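PDB 2IA2: putative Transcriptional Regulator from Rhodococcus sp., which probably binds DNA through an N-terminal winged helix-turn-helix domain and regulates transcription in response to a small molecule sensed by its C-terminal IclR-type domain. Local coordinates for residues Thr38-Ala43 against Leu48-Ala53; Leu20-Ala25 against Arg54-Thr59; Pro93-Pro98 against Gln258-Val263; Arg28-Arg33 against Phe73-Arg78; Lys102-His105 against Ser110-Val113. One frame throughout, in Å; residues are numbered along the deposited sequence.

Interaction 1: residues Thr38-Ala43 against Leu48-Ala53; sequences TLSDVA and LTRATA
The guanidinium group of Arg50 carries CD2 of Leu39 over one face, 3.7 Å from its plane and offset toward the rim, while the hydroxyl of Ser40 and a bridging water meet it at the edge. The group reaches from helix 50-63 to the start of helix 39-46, the two helices of the helix-turn-helix; helix 50-63 is by its place in the motif the probable recognition helix. NH1 gives a hydrogen bond to OG of Ser40 at 2.8 Å, with OG 11° out of the guanidinium plane, so the bond lies nearly in the plane that NH1 uses for donation. The same water accepts from the backbone N of Ser40 and, weakly, from NH1 of Arg50. A bend at chi3 (41°) turns the end of the arginine back toward helix 39-46. Alongside, the helices meet through small groups: CB of Ala53 lies 4.1 Å from CB of Ala43 and 3.8 Å from CD1 of Leu39. The leucine therefore serves both layers, one methyl (CD2) against the guanidinium face and the other (CD1) in the apolar seam, where Leu57 also touches it. Were Leu39 replaced by an alanine, a gap would be likely to open beside Ala53 and the guanidinium to lose the methyl on that face. Helix 39-46 is itself capped at its start, where OG1 of Thr38 accepts from N of Asp41. At the turn, the backbone N of Leu48 donates to O of Ala43 over 2.9 Å, with an N-H...O angle of 160°.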
# COMPACT_ATOMS: atom_id res chain seq x y z
N THR A 38 14.69 -13.89 -21.18
CA THR A 38 14.84 -15.22 -21.80
C THR A 38 15.02 -16.25 -20.68
O THR A 38 15.33 -15.88 -19.53
CB THR A 38 16.10 -15.34 -22.68
OG1 THR A 38 17.22 -14.96 -21.87
CG2 THR A 38 16.03 -14.45 -23.93
N LEU A 39 14.84 -17.53 -21.01
CA LEU A 39 15.22 -18.60 -20.11
C LEU A 39 16.64 -18.45 -19.50
O LEU A 39 16.81 -18.53 -18.29
CB LEU A 39 15.05 -19.97 -20.79
CG LEU A 39 15.34 -21.23 -19.96
CD1 LEU A 39 14.53 -21.29 -18.63
CD2 LEU A 39 15.13 -22.52 -20.74
N SER A 40 17.67 -18.22 -20.32
CA SER A 40 19.03 -18.12 -19.78
C SER A 40 19.13 -16.93 -18.81
O SER A 40 19.83 -16.99 -17.78
CB SER A 40 20.07 -17.95 -20.89
OG SER A 40 20.11 -19.11 -21.70
N ASP A 41 18.44 -15.84 -19.15
CA ASP A 41 18.51 -14.65 -18.34
C ASP A 41 17.76 -14.81 -17.01
O ASP A 41 18.19 -14.29 -16.00
CB ASP A 41 17.99 -13.43 -19.12
CG ASP A 41 18.34 -12.09 -18.43
OD1 ASP A 41 19.54 -11.84 -18.08
OD2 ASP A 41 17.40 -11.24 -18.28
N VAL A 42 16.66 -15.54 -17.02
CA VAL A 42 15.97 -15.87 -15.77
C VAL A 42 16.87 -16.79 -14.93
O VAL A 42 16.92 -16.62 -13.71
CB VAL A 42 14.62 -16.60 -16.04
CG1 VAL A 42 14.10 -17.26 -14.79
CG2 VAL A 42 13.60 -15.65 -16.60
N ALA A 43 17.51 -17.79 -15.57
CA ALA A 43 18.46 -18.69 -14.86
C ALA A 43 19.55 -17.85 -14.18
O ALA A 43 19.82 -18.00 -12.97
CB ALA A 43 19.11 -19.71 -15.85
N LEU A 48 20.16 -20.05 -10.98
CA LEU A 48 19.66 -21.39 -11.37
C LEU A 48 20.33 -21.79 -12.68
O LEU A 48 21.20 -21.09 -13.18
CB LEU A 48 18.11 -21.38 -11.50
CG LEU A 48 17.36 -21.19 -10.17
CD1 LEU A 48 15.90 -21.26 -10.39
CD2 LEU A 48 17.82 -22.17 -9.01
N THR A 49 19.92 -22.93 -13.24
CA THR A 49 20.37 -23.36 -14.58
C THR A 49 19.16 -23.25 -15.51
O THR A 49 18.04 -23.06 -15.05
CB THR A 49 20.81 -24.82 -14.55
OG1 THR A 49 19.72 -25.61 -14.09
CG2 THR A 49 21.99 -25.05 -13.52
N ARG A 50 19.38 -23.40 -16.81
CA ARG A 50 18.26 -23.40 -17.77
C ARG A 50 17.24 -24.52 -17.42
O ARG A 50 16.01 -24.24 -17.34
CB ARG A 50 18.79 -23.52 -19.20
CG ARG A 50 19.66 -22.33 -19.64
CD ARG A 50 20.22 -22.51 -21.05
NE ARG A 50 19.24 -23.08 -21.99
CZ ARG A 50 18.39 -22.38 -22.75
NH1 ARG A 50 18.37 -21.05 -22.72
NH2 ARG A 50 17.57 -23.03 -23.59
N ALA A 51 17.73 -25.72 -17.11
CA ALA A 51 16.81 -26.86 -16.84
C ALA A 51 15.96 -26.66 -15.57
O ALA A 51 14.74 -26.95 -15.57
CB ALA A 51 17.56 -28.20 -16.79
N THR A 52 16.58 -26.15 -14.49
CA THR A 52 15.81 -25.90 -13.27
C THR A 52 14.89 -24.68 -13.44
O THR A 52 13.72 -24.77 -13.11
CB THR A 52 16.65 -25.77 -11.99
OG1 THR A 52 17.67 -24.81 -12.22
CG2 THR A 52 17.35 -27.13 -11.65
N ALA A 53 15.41 -23.57 -13.97
CA ALA A 53 14.56 -22.40 -14.26
C ALA A 53 13.35 -22.72 -15.15
O ALA A 53 12.25 -22.21 -14.90
CB ALA A 53 15.42 -21.25 -14.91
O HOH W 1 17.18 -18.23 -23.38

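Interaction 2: residues Leu20-Ala25 against Arg54-Thr59; sequences LARGLA and RRFLLT
A CH-pi contact in the buried interior of the winged helix-turn-helix domain joins Arg22 to Phe56, and with it helix 18-28 to helix 50-63, the probable recognition helix. CB of Arg22 stands 3.9 Å from the centroid of the Phe56 ring and only 18° off the ring normal, so the methylene sits over the face, shifted toward the rim. CD of Arg22 returns to the same rim, 3.7 Å from CZ of Phe56. With its chain extended from CG to NE, the arginine carries its charged end past the ring instead of laying it flat on top. The guanidinium plane is turned 88° from that of the ring, so the aliphatic part, and no parallel stack, makes the contact. Phe56 CG lies anti to the carbonyl carbon (chi1 -59°), which directs the ring across to the first helix. The two backbones are nearest here, with 5.5 Å between the CA atoms of Gly23 and Phe56, and N of Gly23 lies 4.0 Å from CD2 of Phe56. Ser19 and Val26 also touch the phenylalanine. A serine in place of Phe56 would probably open a gap between the helices and leave the methylenes of Arg22 without the ring they lie against. One turn further along, Thr59 faces the second subunit, where its OG1 is hydrogen-bonded to N of Val17 of that neighbouring chain. Within its own helix, the same OG1 donates to O of Arg55 at 3.0 Å, approaching from the opposite face of the carbonyl plane to Thr59 N.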
# COMPACT_ATOMS: atom_id res chain seq x y z
N LEU A 20 9.21 -23.83 -3.81
CA LEU A 20 8.45 -22.62 -3.52
C LEU A 20 9.37 -21.41 -3.53
O LEU A 20 9.10 -20.45 -4.24
CB LEU A 20 7.71 -22.75 -2.16
CG LEU A 20 6.86 -21.53 -1.77
CD1 LEU A 20 5.91 -21.13 -2.90
CD2 LEU A 20 6.09 -21.73 -0.40
N ALA A 21 10.47 -21.47 -2.75
CA ALA A 21 11.44 -20.38 -2.73
C ALA A 21 11.86 -20.00 -4.15
O ALA A 21 11.80 -18.82 -4.50
CB ALA A 21 12.68 -20.71 -1.86
N ARG A 22 12.26 -21.01 -4.95
CA ARG A 22 12.69 -20.80 -6.34
C ARG A 22 11.60 -20.22 -7.24
O ARG A 22 11.86 -19.26 -7.96
CB ARG A 22 13.27 -22.08 -6.93
CG ARG A 22 14.57 -22.47 -6.25
CD ARG A 22 15.11 -23.77 -6.82
NE ARG A 22 16.45 -23.98 -6.26
CZ ARG A 22 17.26 -24.98 -6.59
NH1 ARG A 22 16.84 -25.92 -7.45
NH2 ARG A 22 18.48 -25.04 -6.06
N GLY A 23 10.39 -20.77 -7.20
CA GLY A 23 9.30 -20.17 -7.99
C GLY A 23 9.06 -18.69 -7.66
O GLY A 23 8.78 -17.88 -8.58
N LEU A 24 9.15 -18.32 -6.37
CA LEU A 24 8.97 -16.93 -5.98
C LEU A 24 10.11 -16.06 -6.48
O LEU A 24 9.87 -14.90 -6.85
CB LEU A 24 8.78 -16.81 -4.43
CG LEU A 24 7.48 -17.49 -3.93
CD1 LEU A 24 7.46 -17.56 -2.41
CD2 LEU A 24 6.28 -16.74 -4.44
N ALA A 25 11.35 -16.58 -6.45
CA ALA A 25 12.51 -15.84 -6.92
C ALA A 25 12.39 -15.56 -8.39
O ALA A 25 12.83 -14.51 -8.86
CB ALA A 25 13.85 -16.59 -6.61
N ARG A 54 13.56 -23.53 -16.20
CA ARG A 54 12.51 -23.91 -17.14
C ARG A 54 11.32 -24.54 -16.42
O ARG A 54 10.16 -24.18 -16.69
CB ARG A 54 13.03 -24.84 -18.23
CG ARG A 54 11.94 -25.29 -19.21
CD ARG A 54 12.45 -26.31 -20.26
NE ARG A 54 13.51 -25.75 -21.11
CZ ARG A 54 14.81 -26.07 -21.06
NH1 ARG A 54 15.30 -26.98 -20.22
NH2 ARG A 54 15.63 -25.45 -21.89
N ARG A 55 11.61 -25.47 -15.50
CA ARG A 55 10.57 -26.17 -14.73
C ARG A 55 9.70 -25.16 -14.00
O ARG A 55 8.49 -25.28 -14.02
CB ARG A 55 11.17 -27.17 -13.73
CG ARG A 55 11.71 -28.45 -14.38
CD ARG A 55 12.03 -29.59 -13.32
NE ARG A 55 10.83 -30.22 -12.70
CZ ARG A 55 10.48 -30.14 -11.41
NH1 ARG A 55 11.21 -29.45 -10.52
NH2 ARG A 55 9.38 -30.77 -11.00
N PHE A 56 10.31 -24.18 -13.35
CA PHE A 56 9.54 -23.20 -12.62
C PHE A 56 8.74 -22.27 -13.55
O PHE A 56 7.55 -22.05 -13.33
CB PHE A 56 10.44 -22.40 -11.65
CG PHE A 56 11.11 -23.28 -10.66
CD1 PHE A 56 12.46 -23.58 -10.79
CD2 PHE A 56 10.37 -23.88 -9.64
CE1 PHE A 56 13.07 -24.45 -9.90
CE2 PHE A 56 10.98 -24.75 -8.75
CZ PHE A 56 12.33 -25.05 -8.89
N LEU A 57 9.41 -21.76 -14.58
CA LEU A 57 8.77 -20.94 -15.58
C LEU A 57 7.59 -21.68 -16.20
O LEU A 57 6.53 -21.09 -16.39
CB LEU A 57 9.74 -20.52 -16.66
CG LEU A 57 10.66 -19.39 -16.25
CD1 LEU A 57 11.80 -19.29 -17.28
CD2 LEU A 57 9.87 -18.03 -16.08
N LEU A 58 7.74 -22.96 -16.52
CA LEU A 58 6.61 -23.65 -17.19
C LEU A 58 5.46 -23.90 -16.24
O LEU A 58 4.30 -23.92 -16.64
CB LEU A 58 7.05 -24.93 -17.89
CG LEU A 58 8.01 -24.76 -19.09
CD1 LEU A 58 8.42 -26.13 -19.70
CD2 LEU A 58 7.41 -23.82 -20.13
N THR A 59 5.76 -24.04 -14.96
CA THR A 59 4.69 -24.19 -13.99
C THR A 59 3.97 -22.89 -13.87
O THR A 59 2.76 -22.85 -13.94
CB THR A 59 5.22 -24.70 -12.64
OG1 THR A 59 5.85 -25.95 -12.88
CG2 THR A 59 4.10 -24.92 -11.63

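Interaction 3: residues Pro93-Pro98 against Gln258-Val263; sequences PEVAQP and QDLATV
Val95 meets helix 246-264 with both of its methyl groups, and its CB points toward that helix. From CB the side chain forks. CG1, anti to the backbone N (chi1 166°), reaches CB of Asp259 at 3.5 Å and passes 3.9 Å from the backbone N of Leu260, lying over the backbone where one residue leads into the next. CG2 takes the other branch and meets CG2 of Val263 at 3.8 Å, the two valines reaching tip to tip one helical turn further on. The same methyl has a looser neighbour in CD1 of Leu260, 4.3 Å away. One small branched residue thus fits against three positions of a single helix face. The helices involved, 92-107 and 246-264, run roughly antiparallel (143° between the directions of the short segments); the axes of those segments approach to 9.7 Å, and the helices pack together in the IclR C-terminal domain, of the GAF-like class. Leu90, in the preceding loop, also touches Val95 and Val263. Beside this apolar patch a water links the carbonyl of Val95 to the carboxylate of Asp259: it donates to O of Val95 and to OD2 of Asp259, each at 2.9 Å. OD2 has a further partner in NE2 of His99, so OD2 is shared between the water and the His99 imidazole. Pro77 of the second subunit packs on Asp259 and Thr262, and Leu80 of that subunit on Val263.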
# COMPACT_ATOMS: atom_id res chain seq x y z
N PRO A 93 -1.03 2.41 11.73
CA PRO A 93 -1.02 1.55 12.92
C PRO A 93 -0.90 0.04 12.62
O PRO A 93 -0.25 -0.68 13.36
CB PRO A 93 -2.40 1.83 13.57
CG PRO A 93 -2.77 3.18 13.09
CD PRO A 93 -2.22 3.29 11.71
N GLU A 94 -1.54 -0.43 11.56
CA GLU A 94 -1.49 -1.85 11.18
C GLU A 94 -0.07 -2.20 10.69
O GLU A 94 0.40 -3.31 10.91
CB GLU A 94 -2.49 -2.14 10.06
CG GLU A 94 -3.93 -2.00 10.50
CD GLU A 94 -4.94 -2.00 9.32
OE1 GLU A 94 -4.66 -1.51 8.20
OE2 GLU A 94 -6.06 -2.42 9.56
N VAL A 95 0.61 -1.27 10.02
CA VAL A 95 1.99 -1.51 9.59
C VAL A 95 2.92 -1.59 10.83
O VAL A 95 3.73 -2.53 10.98
CB VAL A 95 2.47 -0.46 8.58
CG1 VAL A 95 4.01 -0.53 8.42
CG2 VAL A 95 1.71 -0.61 7.18
N ALA A 96 2.76 -0.63 11.73
CA ALA A 96 3.53 -0.52 12.98
C ALA A 96 3.34 -1.65 13.97
O ALA A 96 4.30 -2.11 14.54
CB ALA A 96 3.25 0.81 13.64
N GLN A 97 2.10 -2.11 14.18
CA GLN A 97 1.82 -3.13 15.21
C GLN A 97 2.80 -4.33 15.33
O GLN A 97 3.35 -4.54 16.40
CB GLN A 97 0.34 -3.59 15.20
CG GLN A 97 -0.15 -4.22 16.53
CD GLN A 97 -0.10 -3.22 17.71
OE1 GLN A 97 -0.37 -2.03 17.54
NE2 GLN A 97 0.20 -3.71 18.87
N PRO A 98 2.99 -5.13 14.26
CA PRO A 98 3.87 -6.29 14.45
C PRO A 98 5.30 -5.87 14.85
O PRO A 98 5.98 -6.62 15.54
CB PRO A 98 3.86 -7.00 13.09
CG PRO A 98 3.04 -6.20 12.17
CD PRO A 98 2.44 -5.03 12.88
N GLN A 258 10.31 1.15 6.29
CA GLN A 258 10.52 0.40 5.07
C GLN A 258 9.20 -0.25 4.68
O GLN A 258 8.86 -0.24 3.52
CB GLN A 258 11.56 -0.69 5.26
CG GLN A 258 12.95 -0.16 5.42
CD GLN A 258 13.98 -1.24 5.38
OE1 GLN A 258 13.66 -2.44 5.19
NE2 GLN A 258 15.23 -0.85 5.52
N ASP A 259 8.46 -0.78 5.65
CA ASP A 259 7.15 -1.41 5.36
C ASP A 259 6.15 -0.37 4.89
O ASP A 259 5.28 -0.62 4.04
CB ASP A 259 6.60 -2.15 6.62
CG ASP A 259 7.12 -3.60 6.71
OD1 ASP A 259 7.84 -4.04 5.79
OD2 ASP A 259 6.75 -4.30 7.67
N LEU A 260 6.22 0.79 5.47
CA LEU A 260 5.24 1.82 5.15
C LEU A 260 5.49 2.24 3.72
O LEU A 260 4.56 2.49 2.98
CB LEU A 260 5.41 2.99 6.10
CG LEU A 260 4.34 4.04 6.34
CD1 LEU A 260 3.00 3.44 6.90
CD2 LEU A 260 4.99 5.01 7.38
N ALA A 261 6.75 2.31 3.33
CA ALA A 261 7.08 2.71 1.98
C ALA A 261 6.58 1.67 0.99
O ALA A 261 6.05 2.05 -0.04
CB ALA A 261 8.64 2.96 1.80
N THR A 262 6.76 0.39 1.30
CA THR A 262 6.33 -0.69 0.42
C THR A 262 4.80 -0.71 0.21
O THR A 262 4.30 -0.93 -0.90
CB THR A 262 6.79 -2.05 0.99
OG1 THR A 262 8.22 -1.99 1.18
CG2 THR A 262 6.44 -3.23 0.09
N VAL A 263 4.09 -0.50 1.30
CA VAL A 263 2.66 -0.50 1.33
C VAL A 263 2.13 0.63 0.46
O VAL A 263 1.18 0.44 -0.31
CB VAL A 263 2.14 -0.38 2.82
CG1 VAL A 263 0.67 -0.02 2.84
CG2 VAL A 263 2.42 -1.70 3.59
O HOH W 2 4.16 -4.43 8.88

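Interaction 4: residues Arg28-Arg33 against Phe73-Arg78; sequences RCFDHR and FWLTPR
The Phe30 ring and the Leu75 side chain pass each other at a slant, and this pairing pins the loop after helix 18-28 to strand 72-75 of the small antiparallel sheet, whose strands 66-68 and 72-75 form the wing of the winged helix-turn-helix domain. With CG of Phe30 anti to the carbonyl carbon (chi1 -53°), the ring is directed to the strand. Its CD1 comes 3.7 Å from CG of Leu75, and both leucine methyls gather round the same side of the ring, CD1 of Leu75 lying 3.8 Å from CB of Phe30. Farther along the ring, CE2 of Phe30 lies 4.0 Å from CA of Trp74, so the ring spans the strand backbone as well as a side chain. Over one face of the ring sits the sulfur of the preceding residue, Cys29, 4.0 Å above the plane and offset toward the rim. Leu75 also touches Val66 on the neighbouring strand, while Trp74 makes a cation-pi contact with Arg36. Beyond the strand, OG1 of Thr76 accepts from N of Arg78 in an ST turn. The same CE2 of Phe30 lies 3.4 Å from the carbonyl O of Phe73.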
# COMPACT_ATOMS: atom_id res chain seq x y z
N ARG A 28 10.01 -12.69 -8.72
CA ARG A 28 10.69 -11.45 -8.26
C ARG A 28 11.78 -10.93 -9.24
O ARG A 28 12.22 -9.78 -9.13
CB ARG A 28 11.41 -11.66 -6.89
CG ARG A 28 10.51 -11.97 -5.72
CD ARG A 28 9.98 -10.81 -5.00
NE ARG A 28 10.96 -9.77 -4.63
CZ ARG A 28 11.43 -9.58 -3.39
NH1 ARG A 28 11.06 -10.39 -2.41
NH2 ARG A 28 12.26 -8.58 -3.14
N CYS A 29 12.25 -11.78 -10.14
CA CYS A 29 13.34 -11.35 -11.02
C CYS A 29 12.90 -10.39 -12.15
O CYS A 29 13.74 -9.80 -12.80
CB CYS A 29 14.19 -12.56 -11.54
SG CYS A 29 13.48 -13.28 -13.04
N PHE A 30 11.59 -10.21 -12.34
CA PHE A 30 11.05 -9.14 -13.20
C PHE A 30 10.93 -7.77 -12.51
O PHE A 30 10.55 -7.65 -11.35
CB PHE A 30 9.71 -9.60 -13.82
CG PHE A 30 9.82 -10.94 -14.52
CD1 PHE A 30 9.61 -12.10 -13.82
CD2 PHE A 30 10.22 -11.04 -15.86
CE1 PHE A 30 9.77 -13.38 -14.40
CE2 PHE A 30 10.39 -12.33 -16.49
CZ PHE A 30 10.14 -13.48 -15.77
N ASP A 31 11.31 -6.72 -13.20
CA ASP A 31 11.21 -5.40 -12.64
C ASP A 31 11.32 -4.36 -13.73
O ASP A 31 11.21 -4.67 -14.94
CB ASP A 31 12.26 -5.19 -11.56
CG ASP A 31 13.67 -5.49 -12.07
OD1 ASP A 31 13.93 -5.36 -13.30
OD2 ASP A 31 14.51 -5.87 -11.24
N HIS A 32 11.57 -3.12 -13.31
CA HIS A 32 11.57 -2.02 -14.25
C HIS A 32 12.66 -2.18 -15.33
O HIS A 32 12.45 -1.90 -16.52
CB HIS A 32 11.74 -0.67 -13.52
CG HIS A 32 11.98 0.46 -14.45
ND1 HIS A 32 10.97 1.08 -15.15
CD2 HIS A 32 13.13 1.07 -14.83
CE1 HIS A 32 11.48 2.04 -15.91
NE2 HIS A 32 12.79 2.07 -15.72
N ARG A 33 13.83 -2.64 -14.90
CA ARG A 33 14.96 -2.74 -15.80
C ARG A 33 14.84 -4.05 -16.59
O ARG A 33 15.51 -4.24 -17.61
CB ARG A 33 16.31 -2.65 -15.01
CG ARG A 33 16.65 -1.21 -14.43
N PHE A 73 9.75 -14.57 -21.49
CA PHE A 73 8.72 -14.77 -20.47
C PHE A 73 8.50 -13.43 -19.81
O PHE A 73 9.42 -12.59 -19.78
CB PHE A 73 9.25 -15.76 -19.41
CG PHE A 73 9.62 -17.09 -19.95
CD1 PHE A 73 10.89 -17.31 -20.52
CD2 PHE A 73 8.72 -18.13 -19.93
CE1 PHE A 73 11.25 -18.57 -21.05
CE2 PHE A 73 9.05 -19.40 -20.46
CZ PHE A 73 10.33 -19.62 -21.03
N TRP A 74 7.29 -13.20 -19.31
CA TRP A 74 6.97 -12.01 -18.54
C TRP A 74 5.80 -12.31 -17.60
O TRP A 74 5.16 -13.35 -17.72
CB TRP A 74 6.61 -10.83 -19.48
CG TRP A 74 5.48 -11.16 -20.40
CD1 TRP A 74 4.14 -10.91 -20.17
CD2 TRP A 74 5.55 -11.81 -21.68
NE1 TRP A 74 3.39 -11.35 -21.23
CE2 TRP A 74 4.22 -11.91 -22.17
CE3 TRP A 74 6.61 -12.34 -22.46
CZ2 TRP A 74 3.90 -12.50 -23.43
CZ3 TRP A 74 6.30 -12.92 -23.70
CH2 TRP A 74 4.96 -12.99 -24.17
N LEU A 75 5.51 -11.40 -16.69
CA LEU A 75 4.45 -11.65 -15.73
C LEU A 75 3.11 -11.19 -16.26
O LEU A 75 3.03 -10.33 -17.11
CB LEU A 75 4.71 -10.95 -14.39
CG LEU A 75 6.00 -11.42 -13.70
CD1 LEU A 75 6.28 -10.52 -12.50
CD2 LEU A 75 5.84 -12.90 -13.29
N THR A 76 2.05 -11.76 -15.70
CA THR A 76 0.69 -11.41 -16.05
C THR A 76 0.07 -10.76 -14.81
O THR A 76 0.65 -10.87 -13.72
CB THR A 76 -0.16 -12.67 -16.33
OG1 THR A 76 -0.46 -13.31 -15.09
CG2 THR A 76 0.50 -13.66 -17.32
N PRO A 77 -1.08 -10.06 -14.95
CA PRO A 77 -1.78 -9.46 -13.80
C PRO A 77 -2.30 -10.43 -12.77
O PRO A 77 -2.77 -10.00 -11.73
CB PRO A 77 -2.99 -8.72 -14.44
CG PRO A 77 -3.11 -9.32 -15.85
CD PRO A 77 -1.73 -9.75 -16.24
N ARG A 78 -2.21 -11.74 -13.00
CA ARG A 78 -2.65 -12.67 -11.96
C ARG A 78 -1.79 -12.58 -10.73
O ARG A 78 -2.23 -12.88 -9.61
CB ARG A 78 -2.71 -14.10 -12.50
CG ARG A 78 -3.29 -15.14 -11.46
CD ARG A 78 -3.42 -16.55 -12.06
NE ARG A 78 -4.20 -16.44 -13.27
CZ ARG A 78 -5.40 -16.98 -13.53
NH1 ARG A 78 -6.03 -17.76 -12.66
NH2 ARG A 78 -5.98 -16.73 -14.70

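Interaction 5: residues Lys102-His105 against Ser110-Val113; sequences KLSH and SSSV
A helix-to-strand junction in the IclR C-terminal domain, of the GAF-like class, brings the last turns of helix 92-107 against the start of strand 110-117, a central strand of the antiparallel sheet. The two elements are joined by a short connection, and the contact is made where the chain has just turned back on itself. Two serine hydroxyls meet across it, OG of Ser104 and OG of Ser111 lying 2.8 Å apart. Ser104 OG is hydrogen-bonded to O of Glu109 in the connection and can still accept from Ser111. The Ser111 proton has two possible acceptors, OG of Ser104 and, by a weak bond, O of Leu100, a turn or so earlier in the helix, and which of them it serves is not settled. Ser111 holds OG between its backbone N and carbonyl carbon (chi1 62°), the rotation that turns the hydroxyl toward the helix. Next to this polar pair Leu103 lies against the sheet and also touches Ile229 of strand 223-232 and Thr252 of helix 246-264. Its CD2 rests against the methylene of Ser111, 3.9 Å from CB of that serine.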
# COMPACT_ATOMS: atom_id res chain seq x y z
N LYS A 102 7.28 -7.05 18.31
CA LYS A 102 8.66 -7.58 18.35
C LYS A 102 9.55 -6.77 19.27
O LYS A 102 10.28 -7.33 20.06
CB LYS A 102 9.29 -7.73 16.95
CG LYS A 102 8.49 -8.71 16.04
CD LYS A 102 8.95 -8.83 14.54
CE LYS A 102 7.75 -9.25 13.57
NZ LYS A 102 7.25 -8.15 12.52
N LEU A 103 9.48 -5.44 19.18
CA LEU A 103 10.32 -4.57 19.99
C LEU A 103 10.00 -4.80 21.48
O LEU A 103 10.86 -5.12 22.27
CB LEU A 103 10.10 -3.09 19.61
CG LEU A 103 10.90 -2.08 20.46
CD1 LEU A 103 12.45 -2.41 20.44
CD2 LEU A 103 10.64 -0.61 20.08
N SER A 104 8.74 -4.64 21.85
CA SER A 104 8.31 -4.84 23.23
C SER A 104 8.68 -6.19 23.81
O SER A 104 9.06 -6.28 24.98
CB SER A 104 6.84 -4.54 23.41
OG SER A 104 6.68 -3.11 23.57
N HIS A 105 8.61 -7.21 22.99
CA HIS A 105 8.93 -8.56 23.44
C HIS A 105 10.42 -8.71 23.59
O HIS A 105 10.87 -9.47 24.45
CB HIS A 105 8.39 -9.64 22.49
CG HIS A 105 8.77 -11.02 22.92
ND1 HIS A 105 8.25 -11.62 24.05
CD2 HIS A 105 9.68 -11.90 22.41
CE1 HIS A 105 8.81 -12.81 24.22
NE2 HIS A 105 9.67 -13.01 23.23
N SER A 110 7.14 -1.10 27.35
CA SER A 110 6.11 -0.46 26.52
C SER A 110 6.70 0.30 25.29
O SER A 110 7.69 1.04 25.43
CB SER A 110 5.31 0.51 27.43
OG SER A 110 4.66 1.57 26.72
N SER A 111 6.11 0.08 24.10
CA SER A 111 6.47 0.79 22.85
C SER A 111 5.17 1.31 22.21
O SER A 111 4.16 0.64 22.34
CB SER A 111 7.26 -0.09 21.88
OG SER A 111 6.48 -1.21 21.47
N SER A 112 5.22 2.50 21.60
CA SER A 112 4.06 3.14 21.01
C SER A 112 4.44 3.81 19.73
O SER A 112 5.66 4.12 19.47
CB SER A 112 3.55 4.25 21.92
OG SER A 112 3.29 3.76 23.23
N VAL A 113 3.41 4.15 18.95
CA VAL A 113 3.63 5.02 17.79
C VAL A 113 2.64 6.16 17.93
O VAL A 113 1.49 5.94 18.29
CB VAL A 113 3.48 4.25 16.43
CG1 VAL A 113 3.32 5.21 15.24
CG2 VAL A 113 4.67 3.34 16.19

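From the N terminus, helix 18-28 opens the loop that interaction 2 closes on helix 50-63, and interaction 1 is nested inside it as the tight turn between helices 39-46 and 50-63. Interaction 4 opens just after helix 18-28 and closes on strand 72-75, so it crosses interaction 2 while also enclosing interaction 1. The three touch one another, and together they join the helices and wing of the DNA-binding domain. Interactions 3 and 5 come after these three, in the C-terminal domain. Interaction 3 spans helix 92-107 to helix 246-264, and interaction 5 is nested within that long loop, sharing helix 92-107 and touching it through Ala96 and Val113.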